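Local coordinates for pentafunctional AROM polypeptide (Schizosaccharomyces pombe, PDB 5SWV), which catalyses five steps of the shikimate pathway, the crystallised fragment comprising its dehydroquinate dehydratase and shikimate dehydrogenase domains, at residues A[358-363]-A[501-506]; A[350-355]-A[509-514]; A[497-502]-A[524-529]; A[363-368]-A[471-476]. All blocks are in the same frame, centred on the assembly; numbering follows the deposited sequence.

Contact 1 (A[358-363]-A[501-506]); sequences YDTFAN and LEALVR
Thr360 is the tightly packed centre of this helix crossing, set between Glu502, Ala503 and Arg506 of the second helix. Its OG1 rests 3.6 Å from Arg506 CD and also faces Ala503 CA, while it hydrogen-bonds back to Gly356 O within its own helix. Its methyl CG2 lies 3.7 Å from Glu502 OE2. Arg506 leaves its helix with CG anti to the carbonyl carbon (chi1 -62°) and is extended from CG to NE, passing across the threonine. Glu502 OE2, one turn earlier, then receives both NE and NH2 side-on in the guanidinium plane; the salt-bridge distance NH2 to OE2 is 2.9 Å. Held flat in this way, the guanidinium stacks under the amide of Asn363, the planes only 9° apart and Asn363 CB offset toward the rim. The amide is fixed in turn by a nearly straight bond from Asn363 ND2 to Asp359 O, 2.9 Å, a carbonyl that also accepts Asn363 N. Away from the Thr360 side chain the contact is looser and bridged by water. One water links Asp359 OD2 to Arg506 O, a second joins Thr360 O to Glu502 OE2 (2.7 Å from the water), and a third spans Asn363 OD1 and Arg506 NH1. Asp359 OD1 meanwhile pairs with Arg355. The axes of 358-363 and 501-506 pass 9.2 Å apart at 109°. Around them, Phe522 of helix 522-530 makes a cation-pi contact with Arg506, and Phe361 turns from the crossing to pack on strands 440-445 and 472-476.

Contact 2 (A[350-355]-A[509-514]); sequences DNTDWR and LASFHL
A single water, gripped by three groups, joins Arg355 to Ala510 and His513: Arg355 NH1 donates to it at 2.8 Å, it donates to Ala510 O, and His513 ND1 meets it in the imidazole plane. The contact lies where helix 353-364 starts beside helix 500-516, a helix pair that probably links the two alpha/beta domains, as in other shikimate dehydrogenases. Asn351 OD1 caps the start of the first helix by accepting Asp353 N. The Arg355 chain is bent at both chi2 (-71°) and chi3 (-56°), and one face of its guanidinium covers the methyl of Ala510, which sits 3.6 Å from that plane and toward the rim. Asp359 takes Arg355 NE in a salt bridge. Thr352 supplies the other half of the packing: its CG2 lies 3.7 Å from Ala510 CB. Thr352 OG1 and Ser511 OG are 3.2 Å apart, a bond left unsettled because the threonine hydroxyl also bonds to Gln507 O; Ser511 OG has partners of its own in Gln507 O and in Thr335 OG1 of strand 335-340. Leu514 runs antiparallel to the threonine side chain, its CD1 3.6 Å from Thr352 CG2, and crosses Asp350 at about a right angle, CD1 lying 3.8 Å from Asp350 OD2.

Contact 3 (A[497-502]-A[524-529]); sequences CCNGLE and AVYQKV
Asn499 and Tyr526 meet tip to tip at the N-cap of helix 500-516, where strand 496-498, the last of the parallel sheet, hands over to the helix. Both Asn499 OD1 and ND2 stand 4.0 Å from Tyr526 OH, the amide and ring planes 46° apart, a separation of loose packing. Tyr526 CG is anti to the backbone N (chi1 -180°), which starts the ring away from its helix toward 497-502, and on its own helix the ring also meets that of Phe522. Asn499 OD1 is the capping acceptor as well: Glu502 N reaches it at 3.1 Å from above the amide plane, 44° out of it, which secures a backbone N-H of the first helical turn. After Gly500 the chain places Leu501 beside the tyrosine, its CG 4.2 Å from Tyr526 CE2. On the side remote from the ring, Leu501 and Val529 run past one another, with Leu501 CD1 4.2 Å from Val529 CG1. These apolar pairs join the start of helix 500-516 to the C-terminal helix 522-530, whose Val525 and Val529 also touch Leu269 of helix 266-277. Last in order comes Glu502, whose carboxylate is engaged by Arg506. It contributes mainly backbone here: its N-H group, already used by the cap, borders the edge of the Tyr526 ring near the ring plane, Glu502 N lying 4.0 Å from CE2.

Contact 4 (A[363-368]-A[471-476]); sequences NALDGV and GGVFLD
Leu365 sets its CD2 methyl against Val473 CG2, 3.8 Å away, the two side chains crossing obliquely. The pairing is helix-on-sheet packing in a Rossmann-like domain: the C-terminal end of helix 353-364 lies over strand 472-476, the fifth in order across a six-stranded parallel sheet. Val473 points its CB toward the helix, and with CG1 anti to the backbone N (chi1 179°) it spreads both methyls beneath Ala364, whose CB is 4.1 Å from CG1 and equally far from CG2. Ala364 O also comes within 4.0 Å of Val473 CG2; this carbonyl is not left to the apolar surface, since Lys496 NZ donates to it. On the same face Val473 and Ala364 both touch Cys498 of the neighbouring strand, while Leu365 leans on Leu370. The next residue of the strand, Phe474, packs instead on helix 485-492, in keeping with the alternation of an extended strand sandwiched between helices. Past Leu365 the chain leaves the helix at Asp366, which has positive phi (61°), and loops back through Gly367 to Val368. This return brings it over the corner that precedes the strand, where Gly471 also adopts positive phi (69°). There Leu365 CD2 lies 4.2 Å from Gly471 O, and at the more exposed margin Val368 CG2 approaches Gly471 CA to 4.4 Å.

Helix 353-364 runs through contacts 2, 1 and 4 in that order, and helix 500-516 through contacts 3, 1 and 2. Along the chain contact 4 is nested inside contact 1, and contact 1 inside contact 2, whereas contact 3 follows contact 4 and crosses contact 2. Contacts 1 and 3 are close, centres about 8 Å apart, and share Leu501 and Glu502; contacts 2 and 4 have centres about 20 Å apart at opposite ends of helix 353-364. Contacts 3 and 4 reach adjacent strands, 496-498 and 472-476, of one parallel sheet. The set thus joins the Rossmann-like sheet, through two crossing helices, to what is probably the substrate-binding domain.

Contact 1 (A[358-363]-A[501-506])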
loop_
_atom_site.group_PDB
_atom_site.type_symbol
_atom_site.label_atom_id
_atom_site.label_comp_id
_atom_site.label_asym_id
_atom_site.label_seq_id
_atom_site.Cartn_x
_atom_site.Cartn_y
_atom_site.Cartn_z
ATOM N N TYR A 358 6.206 1.853 11.934
ATOM C CA TYR A 358 4.820 2.081 11.616
ATOM C C TYR A 358 4.150 0.882 10.968
ATOM O O TYR A 358 3.132 0.408 11.456
ATOM C CB TYR A 358 4.685 3.300 10.702
ATOM C CG TYR A 358 3.257 3.631 10.395
ATOM C CD1 TYR A 358 2.619 3.056 9.309
ATOM C CD2 TYR A 358 2.523 4.483 11.221
ATOM C CE1 TYR A 358 1.287 3.333 9.035
ATOM C CE2 TYR A 358 1.197 4.779 10.954
ATOM C CZ TYR A 358 0.580 4.197 9.863
ATOM O OH TYR A 358 -0.730 4.450 9.573
ATOM N N ASP A 359 4.723 0.399 9.868
ATOM C CA ASP A 359 4.111 -0.675 9.071
ATOM C C ASP A 359 4.045 -2.007 9.826
ATOM O O ASP A 359 3.181 -2.852 9.536
ATOM C CB ASP A 359 4.880 -0.941 7.770
ATOM C CG ASP A 359 4.876 0.230 6.787
ATOM O OD1 ASP A 359 4.266 1.297 7.027
ATOM O OD2 ASP A 359 5.512 0.059 5.727
ATOM N N THR A 360 4.980 -2.222 10.749
ATOM C CA THR A 360 4.986 -3.441 11.551
ATOM C C THR A 360 3.753 -3.466 12.460
ATOM O O THR A 360 3.036 -4.455 12.488
ATOM C CB THR A 360 6.285 -3.561 12.362
ATOM O OG1 THR A 360 7.382 -3.657 11.460
ATOM C CG2 THR A 360 6.274 -4.783 13.246
ATOM N N PHE A 361 3.509 -2.367 13.172
ATOM C CA PHE A 361 2.306 -2.206 13.985
ATOM C C PHE A 361 1.044 -2.271 13.136
ATOM O O PHE A 361 0.107 -2.994 13.468
ATOM C CB PHE A 361 2.344 -0.888 14.781
ATOM C CG PHE A 361 3.186 -0.962 16.029
ATOM C CD1 PHE A 361 2.718 -1.610 17.165
ATOM C CD2 PHE A 361 4.442 -0.378 16.077
ATOM C CE1 PHE A 361 3.492 -1.691 18.309
ATOM C CE2 PHE A 361 5.219 -0.448 17.231
ATOM C CZ PHE A 361 4.743 -1.112 18.342
ATOM N N ALA A 362 1.033 -1.538 12.029
ATOM C CA ALA A 362 -0.131 -1.533 11.133
ATOM C C ALA A 362 -0.606 -2.955 10.794
ATOM O O ALA A 362 -1.806 -3.222 10.836
ATOM C CB ALA A 362 0.168 -0.752 9.864
ATOM N N ASN A 363 0.341 -3.854 10.511
ATOM C CA ASN A 363 0.038 -5.254 10.180
ATOM C C ASN A 363 -0.176 -6.171 11.375
ATOM O O ASN A 363 -0.965 -7.112 11.289
ATOM C CB ASN A 363 1.122 -5.854 9.260
ATOM C CG ASN A 363 0.980 -5.385 7.819
ATOM O OD1 ASN A 363 0.370 -6.069 6.982
ATOM N ND2 ASN A 363 1.506 -4.191 7.530
ATOM N N LEU A 501 14.268 -7.549 12.721
ATOM C CA LEU A 501 14.424 -8.031 11.362
ATOM C C LEU A 501 13.149 -7.785 10.553
ATOM O O LEU A 501 13.211 -7.341 9.405
ATOM C CB LEU A 501 14.807 -9.509 11.381
ATOM C CG LEU A 501 15.337 -10.112 10.076
ATOM C CD1 LEU A 501 16.366 -9.196 9.400
ATOM C CD2 LEU A 501 15.915 -11.505 10.353
ATOM N N GLU A 502 11.996 -8.035 11.167
ATOM C CA GLU A 502 10.745 -7.684 10.528
ATOM C C GLU A 502 10.725 -6.206 10.132
ATOM O O GLU A 502 10.392 -5.880 9.001
ATOM C CB GLU A 502 9.545 -8.018 11.407
ATOM C CG GLU A 502 8.266 -7.373 10.896
ATOM C CD GLU A 502 7.018 -7.999 11.428
ATOM O OE1 GLU A 502 7.112 -8.849 12.332
ATOM O OE2 GLU A 502 5.941 -7.613 10.930
ATOM N N ALA A 503 11.078 -5.325 11.056
ATOM C CA ALA A 503 11.094 -3.898 10.751
ATOM C C ALA A 503 12.053 -3.544 9.638
ATOM O O ALA A 503 11.700 -2.771 8.762
ATOM C CB ALA A 503 11.427 -3.083 11.984
ATOM N N LEU A 504 13.258 -4.104 9.682
ATOM C CA LEU A 504 14.257 -3.911 8.612
ATOM C C LEU A 504 13.700 -4.319 7.246
ATOM O O LEU A 504 13.906 -3.622 6.249
ATOM C CB LEU A 504 15.540 -4.717 8.875
ATOM C CG LEU A 504 16.801 -4.310 8.063
ATOM C CD1 LEU A 504 18.021 -4.589 8.938
ATOM C CD2 LEU A 504 17.004 -4.935 6.654
ATOM N N VAL A 505 12.997 -5.444 7.210
ATOM C CA VAL A 505 12.410 -5.914 5.972
ATOM C C VAL A 505 11.352 -4.959 5.455
ATOM O O VAL A 505 11.319 -4.681 4.258
ATOM C CB VAL A 505 11.838 -7.332 6.122
ATOM C CG1 VAL A 505 10.917 -7.698 4.959
ATOM C CG2 VAL A 505 12.986 -8.324 6.217
ATOM N N ARG A 506 10.508 -4.453 6.346
ATOM C CA ARG A 506 9.467 -3.509 5.947
ATOM C C ARG A 506 9.995 -2.119 5.537
ATOM O O ARG A 506 9.330 -1.442 4.758
ATOM C CB ARG A 506 8.388 -3.416 7.026
ATOM C CG ARG A 506 7.663 -4.738 7.279
ATOM C CD ARG A 506 6.378 -4.561 8.086
ATOM N NE ARG A 506 5.767 -5.815 8.569
ATOM C CZ ARG A 506 4.917 -6.596 7.885
ATOM N NH1 ARG A 506 4.550 -6.328 6.638
ATOM N NH2 ARG A 506 4.428 -7.679 8.464
HETATM O O HOH W 1 6.653 -2.148 4.283
HETATM O O HOH W 2 3.409 -7.303 11.687
HETATM O O HOH W 3 2.355 -7.962 5.851
#

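Contact 2 (A[350-355]-A[509-514])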
loop_
_atom_site.group_PDB
_atom_site.type_symbol
_atom_site.label_atom_id
_atom_site.label_comp_id
_atom_site.label_asym_id
_atom_site.label_seq_id
_atom_site.Cartn_x
_atom_site.Cartn_y
_atom_site.Cartn_z
ATOM N N ASP A 350 14.249 10.398 0.627
ATOM C CA ASP A 350 13.230 10.058 1.597
ATOM C C ASP A 350 13.890 9.211 2.675
ATOM O O ASP A 350 15.073 8.865 2.588
ATOM C CB ASP A 350 12.063 9.310 0.924
ATOM C CG ASP A 350 10.713 9.449 1.688
ATOM O OD1 ASP A 350 10.706 9.654 2.926
ATOM O OD2 ASP A 350 9.646 9.344 1.053
ATOM N N ASN A 351 13.107 8.901 3.701
ATOM C CA ASN A 351 13.553 8.175 4.859
ATOM C C ASN A 351 12.455 7.217 5.260
ATOM O O ASN A 351 11.410 7.643 5.756
ATOM C CB ASN A 351 13.820 9.179 5.977
ATOM C CG ASN A 351 14.597 8.585 7.115
ATOM O OD1 ASN A 351 14.236 7.552 7.670
ATOM N ND2 ASN A 351 15.681 9.234 7.463
ATOM N N THR A 352 12.676 5.930 5.025
ATOM C CA THR A 352 11.714 4.896 5.404
ATOM C C THR A 352 12.014 4.216 6.731
ATOM O O THR A 352 11.300 3.292 7.100
ATOM C CB THR A 352 11.654 3.792 4.349
ATOM O OG1 THR A 352 12.960 3.262 4.176
ATOM C CG2 THR A 352 11.145 4.323 3.041
ATOM N N ASP A 353 13.035 4.655 7.465
ATOM C CA ASP A 353 13.354 4.015 8.752
ATOM C C ASP A 353 12.124 3.922 9.669
ATOM O O ASP A 353 11.818 2.858 10.200
ATOM C CB ASP A 353 14.532 4.715 9.452
ATOM C CG ASP A 353 15.901 4.435 8.764
ATOM O OD1 ASP A 353 16.052 3.401 8.052
ATOM O OD2 ASP A 353 16.834 5.254 8.943
ATOM N N TRP A 354 11.386 5.019 9.799
ATOM C CA TRP A 354 10.138 5.014 10.581
ATOM C C TRP A 354 9.082 4.006 10.097
ATOM O O TRP A 354 8.309 3.481 10.902
ATOM C CB TRP A 354 9.524 6.419 10.648
ATOM C CG TRP A 354 8.866 6.890 9.402
ATOM C CD1 TRP A 354 9.472 7.425 8.308
ATOM C CD2 TRP A 354 7.465 6.866 9.112
ATOM N NE1 TRP A 354 8.535 7.741 7.349
ATOM C CE2 TRP A 354 7.295 7.420 7.823
ATOM C CE3 TRP A 354 6.334 6.441 9.825
ATOM C CZ2 TRP A 354 6.046 7.573 7.232
ATOM C CZ3 TRP A 354 5.086 6.586 9.242
ATOM C CH2 TRP A 354 4.952 7.145 7.949
ATOM N N ARG A 355 9.041 3.757 8.790
ATOM C CA ARG A 355 8.066 2.846 8.213
ATOM C C ARG A 355 8.255 1.428 8.749
ATOM O O ARG A 355 7.282 0.695 8.920
ATOM C CB ARG A 355 8.156 2.854 6.683
ATOM C CG ARG A 355 7.796 4.194 6.041
ATOM C CD ARG A 355 6.303 4.508 6.137
ATOM N NE ARG A 355 5.605 3.400 5.529
ATOM C CZ ARG A 355 5.482 3.219 4.222
ATOM N NH1 ARG A 355 5.924 4.114 3.348
ATOM N NH2 ARG A 355 4.884 2.132 3.783
ATOM N N LEU A 509 10.894 -2.706 1.982
ATOM C CA LEU A 509 9.676 -2.831 1.170
ATOM C C LEU A 509 9.033 -1.474 0.880
ATOM O O LEU A 509 8.585 -1.219 -0.228
ATOM C CB LEU A 509 8.673 -3.798 1.814
ATOM C CG LEU A 509 9.122 -5.269 1.841
ATOM C CD1 LEU A 509 8.222 -6.112 2.737
ATOM C CD2 LEU A 509 9.158 -5.864 0.450
ATOM N N ALA A 510 9.021 -0.600 1.870
ATOM C CA ALA A 510 8.604 0.786 1.670
ATOM C C ALA A 510 9.457 1.513 0.619
ATOM O O ALA A 510 8.934 2.254 -0.212
ATOM C CB ALA A 510 8.666 1.533 2.992
ATOM N N SER A 511 10.768 1.299 0.659
ATOM C CA SER A 511 11.657 1.899 -0.326
ATOM C C SER A 511 11.324 1.371 -1.709
ATOM O O SER A 511 11.224 2.141 -2.671
ATOM C CB SER A 511 13.113 1.617 0.013
ATOM O OG SER A 511 13.465 2.206 1.251
ATOM N N PHE A 512 11.115 0.061 -1.784
ATOM C CA PHE A 512 10.717 -0.614 -3.025
ATOM C C PHE A 512 9.417 -0.051 -3.609
ATOM O O PHE A 512 9.322 0.149 -4.831
ATOM C CB PHE A 512 10.588 -2.133 -2.792
ATOM C CG PHE A 512 10.092 -2.895 -3.988
ATOM C CD1 PHE A 512 10.985 -3.353 -4.954
ATOM C CD2 PHE A 512 8.730 -3.160 -4.154
ATOM C CE1 PHE A 512 10.533 -4.061 -6.065
ATOM C CE2 PHE A 512 8.269 -3.865 -5.265
ATOM C CZ PHE A 512 9.174 -4.319 -6.219
ATOM N N HIS A 513 8.434 0.194 -2.740
ATOM C CA HIS A 513 7.167 0.793 -3.154
ATOM C C HIS A 513 7.395 2.221 -3.668
ATOM O O HIS A 513 6.897 2.588 -4.731
ATOM C CB HIS A 513 6.140 0.722 -2.007
ATOM C CG HIS A 513 4.810 1.352 -2.313
ATOM N ND1 HIS A 513 4.213 2.269 -1.470
ATOM C CD2 HIS A 513 3.952 1.184 -3.345
ATOM C CE1 HIS A 513 3.052 2.642 -1.971
ATOM N NE2 HIS A 513 2.874 2.003 -3.112
ATOM N N LEU A 514 8.189 3.009 -2.960
ATOM C CA LEU A 514 8.465 4.376 -3.422
ATOM C C LEU A 514 9.163 4.383 -4.782
ATOM O O LEU A 514 8.956 5.293 -5.560
ATOM C CB LEU A 514 9.294 5.170 -2.392
ATOM C CG LEU A 514 8.585 5.473 -1.076
ATOM C CD1 LEU A 514 9.629 5.662 0.018
ATOM C CD2 LEU A 514 7.642 6.668 -1.187
HETATM O O HOH W 4 6.252 3.023 0.776
#

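Contact 3 (A[497-502]-A[524-529])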
loop_
_atom_site.group_PDB
_atom_site.type_symbol
_atom_site.label_atom_id
_atom_site.label_comp_id
_atom_site.label_asym_id
_atom_site.label_seq_id
_atom_site.Cartn_x
_atom_site.Cartn_y
_atom_site.Cartn_z
ATOM N N CYS A 497 4.567 -10.289 19.923
ATOM C CA CYS A 497 5.928 -9.744 19.765
ATOM C C CYS A 497 6.418 -9.727 18.329
ATOM O O CYS A 497 6.151 -10.655 17.573
ATOM C CB CYS A 497 6.920 -10.547 20.589
ATOM S SG CYS A 497 6.634 -10.396 22.355
ATOM N N CYS A 498 7.157 -8.669 17.991
ATOM C CA CYS A 498 7.809 -8.501 16.698
ATOM C C CYS A 498 9.267 -8.159 16.894
ATOM O O CYS A 498 9.624 -7.517 17.881
ATOM C CB CYS A 498 7.166 -7.367 15.932
ATOM S SG CYS A 498 5.402 -7.568 15.737
ATOM N N ASN A 499 10.099 -8.557 15.936
ATOM C CA ASN A 499 11.538 -8.348 16.030
ATOM C C ASN A 499 12.040 -7.345 15.015
ATOM O O ASN A 499 11.315 -6.972 14.093
ATOM C CB ASN A 499 12.307 -9.683 15.950
ATOM C CG ASN A 499 12.309 -10.320 14.561
ATOM O OD1 ASN A 499 11.601 -9.916 13.627
ATOM N ND2 ASN A 499 13.129 -11.347 14.432
ATOM N N GLY A 500 13.288 -6.928 15.196
ATOM C CA GLY A 500 13.887 -5.868 14.398
ATOM C C GLY A 500 14.168 -6.258 12.967
ATOM O O GLY A 500 14.301 -5.412 12.097
ATOM N N LEU A 501 14.268 -7.549 12.721
ATOM C CA LEU A 501 14.424 -8.031 11.362
ATOM C C LEU A 501 13.149 -7.785 10.553
ATOM O O LEU A 501 13.211 -7.341 9.405
ATOM C CB LEU A 501 14.807 -9.509 11.381
ATOM C CG LEU A 501 15.337 -10.112 10.076
ATOM C CD1 LEU A 501 16.366 -9.196 9.400
ATOM C CD2 LEU A 501 15.915 -11.505 10.353
ATOM N N GLU A 502 11.996 -8.035 11.167
ATOM C CA GLU A 502 10.745 -7.684 10.528
ATOM C C GLU A 502 10.725 -6.206 10.132
ATOM O O GLU A 502 10.392 -5.880 9.001
ATOM C CB GLU A 502 9.545 -8.018 11.407
ATOM C CG GLU A 502 8.266 -7.373 10.896
ATOM C CD GLU A 502 7.018 -7.999 11.428
ATOM O OE1 GLU A 502 7.112 -8.849 12.332
ATOM O OE2 GLU A 502 5.941 -7.613 10.930
ATOM N N ALA A 524 7.092 -13.963 1.857
ATOM C CA ALA A 524 8.074 -14.632 0.989
ATOM C C ALA A 524 9.384 -13.867 0.888
ATOM O O ALA A 524 10.434 -14.471 0.702
ATOM C CB ALA A 524 7.507 -14.883 -0.398
ATOM N N VAL A 525 9.330 -12.547 1.012
ATOM C CA VAL A 525 10.540 -11.742 0.982
ATOM C C VAL A 525 11.313 -11.923 2.286
ATOM O O VAL A 525 12.539 -11.973 2.277
ATOM C CB VAL A 525 10.233 -10.257 0.754
ATOM C CG1 VAL A 525 11.508 -9.438 0.801
ATOM C CG2 VAL A 525 9.570 -10.050 -0.600
ATOM N N TYR A 526 10.587 -12.016 3.395
ATOM C CA TYR A 526 11.171 -12.286 4.704
ATOM C C TYR A 526 11.806 -13.689 4.752
ATOM O O TYR A 526 12.896 -13.846 5.290
ATOM C CB TYR A 526 10.095 -12.087 5.800
ATOM C CG TYR A 526 10.555 -12.329 7.215
ATOM C CD1 TYR A 526 10.563 -13.621 7.757
ATOM C CD2 TYR A 526 10.984 -11.280 8.016
ATOM C CE1 TYR A 526 10.998 -13.863 9.046
ATOM C CE2 TYR A 526 11.417 -11.511 9.317
ATOM C CZ TYR A 526 11.421 -12.805 9.823
ATOM O OH TYR A 526 11.839 -13.035 11.101
ATOM N N GLN A 527 11.148 -14.692 4.170
ATOM C CA GLN A 527 11.685 -16.076 4.176
ATOM C C GLN A 527 13.057 -16.234 3.526
ATOM O O GLN A 527 13.837 -17.080 3.959
ATOM C CB GLN A 527 10.698 -17.094 3.549
ATOM C CG GLN A 527 9.486 -17.461 4.421
ATOM C CD GLN A 527 9.840 -17.737 5.897
ATOM O OE1 GLN A 527 10.817 -18.439 6.192
ATOM N NE2 GLN A 527 9.057 -17.173 6.826
ATOM N N LYS A 528 13.332 -15.421 2.503
ATOM C CA LYS A 528 14.617 -15.424 1.797
ATOM C C LYS A 528 15.679 -14.539 2.462
ATOM O O LYS A 528 16.871 -14.837 2.397
ATOM C CB LYS A 528 14.419 -15.060 0.318
ATOM C CG LYS A 528 13.715 -16.176 -0.467
ATOM C CD LYS A 528 13.772 -16.032 -1.997
ATOM C CE LYS A 528 15.182 -16.130 -2.578
ATOM N NZ LYS A 528 15.879 -17.381 -2.166
ATOM N N VAL A 529 15.257 -13.467 3.119
ATOM C CA VAL A 529 16.174 -12.679 3.934
ATOM C C VAL A 529 16.713 -13.534 5.094
ATOM O O VAL A 529 17.918 -13.547 5.314
ATOM C CB VAL A 529 15.532 -11.359 4.438
ATOM C CG1 VAL A 529 16.400 -10.674 5.478
ATOM C CG2 VAL A 529 15.319 -10.404 3.278
#

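Contact 4 (A[363-368]-A[471-476])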
loop_
_atom_site.group_PDB
_atom_site.type_symbol
_atom_site.label_atom_id
_atom_site.label_comp_id
_atom_site.label_asym_id
_atom_site.label_seq_id
_atom_site.Cartn_x
_atom_site.Cartn_y
_atom_site.Cartn_z
ATOM N N ASN A 363 0.341 -3.854 10.511
ATOM C CA ASN A 363 0.038 -5.254 10.180
ATOM C C ASN A 363 -0.176 -6.171 11.375
ATOM O O ASN A 363 -0.965 -7.112 11.289
ATOM C CB ASN A 363 1.122 -5.854 9.260
ATOM C CG ASN A 363 0.980 -5.385 7.819
ATOM O OD1 ASN A 363 0.370 -6.069 6.982
ATOM N ND2 ASN A 363 1.506 -4.191 7.530
ATOM N N ALA A 364 0.521 -5.910 12.475
ATOM C CA ALA A 364 0.434 -6.772 13.660
ATOM C C ALA A 364 -0.843 -6.607 14.478
ATOM O O ALA A 364 -1.134 -7.475 15.293
ATOM C CB ALA A 364 1.643 -6.564 14.563
ATOM N N LEU A 365 -1.604 -5.529 14.258
ATOM C CA LEU A 365 -2.717 -5.158 15.150
ATOM C C LEU A 365 -4.082 -5.833 14.938
ATOM O O LEU A 365 -4.889 -5.827 15.868
ATOM C CB LEU A 365 -2.915 -3.638 15.152
ATOM C CG LEU A 365 -1.908 -2.804 15.958
ATOM C CD1 LEU A 365 -2.099 -1.332 15.629
ATOM C CD2 LEU A 365 -2.005 -3.029 17.465
ATOM N N ASP A 366 -4.341 -6.399 13.753
ATOM C CA ASP A 366 -5.659 -6.978 13.396
ATOM C C ASP A 366 -6.744 -5.884 13.442
ATOM O O ASP A 366 -6.551 -4.839 12.812
ATOM C CB ASP A 366 -6.001 -8.218 14.256
ATOM C CG ASP A 366 -5.017 -9.358 14.059
ATOM O OD1 ASP A 366 -4.768 -9.714 12.885
ATOM O OD2 ASP A 366 -4.502 -9.905 15.066
ATOM N N GLY A 367 -7.855 -6.092 14.167
ATOM C CA GLY A 367 -8.896 -5.062 14.320
ATOM C C GLY A 367 -8.435 -3.864 15.148
ATOM O O GLY A 367 -8.613 -2.724 14.728
ATOM N N VAL A 368 -7.836 -4.147 16.312
ATOM C CA VAL A 368 -7.322 -3.145 17.283
ATOM C C VAL A 368 -6.815 -1.853 16.620
ATOM O O VAL A 368 -5.851 -1.880 15.874
ATOM C CB VAL A 368 -6.161 -3.722 18.176
ATOM C CG1 VAL A 368 -5.588 -2.653 19.112
ATOM C CG2 VAL A 368 -6.612 -4.935 18.997
ATOM N N GLY A 471 -4.612 -7.698 22.665
ATOM C CA GLY A 471 -3.988 -7.558 21.360
ATOM C C GLY A 471 -2.826 -6.591 21.323
ATOM O O GLY A 471 -2.473 -6.113 20.255
ATOM N N GLY A 472 -2.228 -6.308 22.480
ATOM C CA GLY A 472 -1.155 -5.318 22.579
ATOM C C GLY A 472 0.110 -5.841 21.945
ATOM O O GLY A 472 0.388 -7.028 22.047
ATOM N N VAL A 473 0.875 -4.961 21.293
ATOM C CA VAL A 473 2.053 -5.375 20.503
ATOM C C VAL A 473 3.335 -4.766 21.063
ATOM O O VAL A 473 3.378 -3.577 21.385
ATOM C CB VAL A 473 1.916 -4.993 19.005
ATOM C CG1 VAL A 473 3.155 -5.398 18.205
ATOM C CG2 VAL A 473 0.661 -5.606 18.400
ATOM N N PHE A 474 4.361 -5.608 21.173
ATOM C CA PHE A 474 5.705 -5.215 21.580
ATOM C C PHE A 474 6.635 -5.366 20.395
ATOM O O PHE A 474 6.636 -6.414 19.751
ATOM C CB PHE A 474 6.182 -6.135 22.686
ATOM C CG PHE A 474 7.616 -5.934 23.059
ATOM C CD1 PHE A 474 7.970 -5.001 24.027
ATOM C CD2 PHE A 474 8.617 -6.677 22.458
ATOM C CE1 PHE A 474 9.299 -4.807 24.379
ATOM C CE2 PHE A 474 9.947 -6.488 22.805
ATOM C CZ PHE A 474 10.289 -5.550 23.760
ATOM N N LEU A 475 7.441 -4.342 20.126
ATOM C CA LEU A 475 8.438 -4.390 19.050
ATOM C C LEU A 475 9.832 -4.080 19.581
ATOM O O LEU A 475 10.033 -3.060 20.219
ATOM C CB LEU A 475 8.083 -3.382 17.957
ATOM C CG LEU A 475 9.115 -3.146 16.849
ATOM C CD1 LEU A 475 9.373 -4.416 16.068
ATOM C CD2 LEU A 475 8.627 -2.057 15.919
ATOM N N ASP A 476 10.801 -4.936 19.297
ATOM C CA ASP A 476 12.189 -4.641 19.620
ATOM C C ASP A 476 12.895 -4.355 18.318
ATOM O O ASP A 476 12.818 -5.165 17.411
ATOM C CB ASP A 476 12.840 -5.835 20.317
ATOM C CG ASP A 476 14.150 -5.481 20.998
ATOM O OD1 ASP A 476 14.920 -4.667 20.447
ATOM O OD2 ASP A 476 14.421 -6.042 22.082
#